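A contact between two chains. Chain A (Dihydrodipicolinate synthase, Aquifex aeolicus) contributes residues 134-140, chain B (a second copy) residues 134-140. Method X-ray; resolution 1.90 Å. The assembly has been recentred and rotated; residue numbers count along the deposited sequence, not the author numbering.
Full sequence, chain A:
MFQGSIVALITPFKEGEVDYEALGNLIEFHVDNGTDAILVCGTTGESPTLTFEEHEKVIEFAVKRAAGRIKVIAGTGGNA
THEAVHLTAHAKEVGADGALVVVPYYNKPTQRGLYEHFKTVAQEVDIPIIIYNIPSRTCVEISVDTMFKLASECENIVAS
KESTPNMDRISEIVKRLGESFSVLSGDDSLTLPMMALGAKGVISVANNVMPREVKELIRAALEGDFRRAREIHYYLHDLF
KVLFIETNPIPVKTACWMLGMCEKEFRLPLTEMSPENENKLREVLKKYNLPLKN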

# COMPACT_ATOMS: atom_id res chain seq x y z
N ILE A 134 9.77 -8.20 9.91
CA ILE A 134 9.45 -8.48 8.51
C ILE A 134 7.95 -8.26 8.31
O ILE A 134 7.16 -9.21 8.22
N PRO A 135 7.54 -6.99 8.25
CA PRO A 135 6.15 -6.58 8.06
C PRO A 135 5.43 -7.28 6.91
O PRO A 135 4.23 -7.55 7.01
N SER A 136 6.15 -7.58 5.83
CA SER A 136 5.54 -8.23 4.67
C SER A 136 5.01 -9.62 5.00
O SER A 136 4.23 -10.18 4.23
N ARG A 137 5.43 -10.17 6.13
CA ARG A 137 4.97 -11.49 6.55
C ARG A 137 4.15 -11.45 7.84
O ARG A 137 3.13 -12.13 7.96
N THR A 138 4.60 -10.63 8.79
CA THR A 138 3.93 -10.53 10.09
C THR A 138 2.69 -9.64 10.07
O THR A 138 1.81 -9.76 10.93
N CYS A 139 2.64 -8.74 9.09
CA CYS A 139 1.54 -7.81 8.93
C CYS A 139 1.45 -6.78 10.07
O CYS A 139 0.37 -6.25 10.37
N VAL A 140 2.60 -6.49 10.67
CA VAL A 140 2.73 -5.49 11.74
C VAL A 140 4.21 -5.12 11.81
O VAL A 140 5.06 -5.89 11.37
N ILE B 134 -8.41 -12.97 5.28
CA ILE B 134 -8.15 -11.69 5.96
C ILE B 134 -6.69 -11.32 5.70
O ILE B 134 -5.82 -11.51 6.54
N PRO B 135 -6.41 -10.77 4.50
CA PRO B 135 -5.08 -10.35 4.07
C PRO B 135 -4.36 -9.39 5.01
O PRO B 135 -3.13 -9.42 5.11
N SER B 136 -5.12 -8.55 5.70
CA SER B 136 -4.52 -7.58 6.62
C SER B 136 -3.82 -8.26 7.80
O SER B 136 -2.99 -7.65 8.47
N ARG B 137 -4.14 -9.53 8.03
CA ARG B 137 -3.53 -10.30 9.12
C ARG B 137 -2.64 -11.44 8.61
O ARG B 137 -1.57 -11.69 9.17
N THR B 138 -3.10 -12.13 7.57
CA THR B 138 -2.36 -13.26 7.02
C THR B 138 -1.23 -12.83 6.09
O THR B 138 -0.28 -13.59 5.86
N CYS B 139 -1.36 -11.63 5.55
CA CYS B 139 -0.36 -11.09 4.65
C CYS B 139 -0.26 -11.87 3.33
O CYS B 139 0.80 -11.93 2.69
N VAL B 140 -1.39 -12.45 2.92
CA VAL B 140 -1.51 -13.19 1.67
C VAL B 140 -3.02 -13.29 1.40
O VAL B 140 -3.81 -13.20 2.34

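The contact is covalent at its centre. Cys A139 SG lies 2.0 Å from Cys B139 SG, a disulfide with a chi3 of 104°. These two cysteines are the only residues whose CA-to-CB bonds point toward the partner stretch, and they carry most of the 242 Å² buried here. Each follows a short helix and has positive phi (67° and 66°); chi1 lies between wells at -103° and -104°, so the two halves of the bridge are nearly equivalent.

Cys B139 SG sits 3.5 Å from Pro A135 O and 3.4 Å from Ser A136 O, while Cys A139 SG is 3.5 Å from Pro B135 O and 3.3 Å from Ser B136 O. Each sulfur is thus placed beside carbonyls of the opposing helix.

No direct hydrogen bond joins the stretches. Instead, water 1 donates to Arg A137 O and to Arg B137 O, at 2.8 Å each, linking two carbonyls that cannot bond each other.

The CA-to-CB bonds of Arg A137, Arg B137 (chi1 m, then t, t), Thr A138 and Thr B138 (both p) point away from the partner stretch; the arginine NH1 and NH2 atoms are hydrogen-bonded elsewhere in the structure. Thr A138 OG1 donates to Val A140 O (2.8 Å) and Thr B138 OG1 to Val B140 O (2.7 Å), bracing the turn containing each cysteine.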

# COMPACT_ATOMS: atom_id res chain seq x y z
CB ILE A 134 9.86 -9.92 8.10
CG1 ILE A 134 9.49 -10.16 6.64
CG2 ILE A 134 9.23 -10.96 9.04
CD1 ILE A 134 10.29 -11.28 5.97
CB PRO A 135 6.27 -5.07 7.84
CG PRO A 135 7.46 -4.71 8.67
CD PRO A 135 8.43 -5.81 8.35
CB SER A 136 6.54 -8.33 3.51
OG SER A 136 7.62 -9.19 3.84
CB ARG A 137 6.15 -12.44 6.76
CG ARG A 137 6.79 -12.95 5.47
CD ARG A 137 7.98 -13.85 5.79
NE ARG A 137 8.60 -14.40 4.58
CZ ARG A 137 8.12 -15.43 3.89
NH1 ARG A 137 7.01 -16.04 4.29
NH2 ARG A 137 8.75 -15.84 2.80
CB THR A 138 4.88 -9.97 11.16
OG1 THR A 138 5.21 -8.61 10.83
CG2 THR A 138 6.16 -10.80 11.23
CB CYS A 139 0.24 -8.61 8.72
SG CYS A 139 -0.26 -8.59 6.96
CB VAL A 140 2.27 -6.03 13.12
CG1 VAL A 140 3.34 -6.94 13.71
CG2 VAL A 140 1.99 -4.86 14.06
CB ILE B 134 -8.45 -11.78 7.47
CG1 ILE B 134 -8.11 -10.44 8.14
CG2 ILE B 134 -7.70 -12.94 8.11
CD1 ILE B 134 -8.75 -10.27 9.51
CB PRO B 135 -5.34 -9.71 2.70
CG PRO B 135 -6.56 -10.43 2.22
CD PRO B 135 -7.41 -10.48 3.46
CB SER B 136 -5.58 -6.61 7.14
OG SER B 136 -6.56 -7.30 7.91
CB ARG B 137 -4.61 -10.90 10.03
CG ARG B 137 -5.33 -9.91 10.95
CD ARG B 137 -6.34 -10.67 11.83
NE ARG B 137 -7.03 -9.80 12.77
CZ ARG B 137 -6.52 -9.38 13.93
NH1 ARG B 137 -5.31 -9.76 14.29
NH2 ARG B 137 -7.23 -8.58 14.72
CB THR B 138 -3.29 -14.21 6.23
OG1 THR B 138 -3.78 -13.53 5.06
CG2 THR B 138 -4.48 -14.63 7.11
CB CYS B 139 0.98 -10.99 5.40
SG CYS B 139 1.35 -9.26 5.89
CB VAL B 140 -0.90 -14.61 1.76
CG1 VAL B 140 -1.83 -15.54 2.54
CG2 VAL B 140 -0.65 -15.16 0.37
O HOH W 1 0.85 -13.07 9.30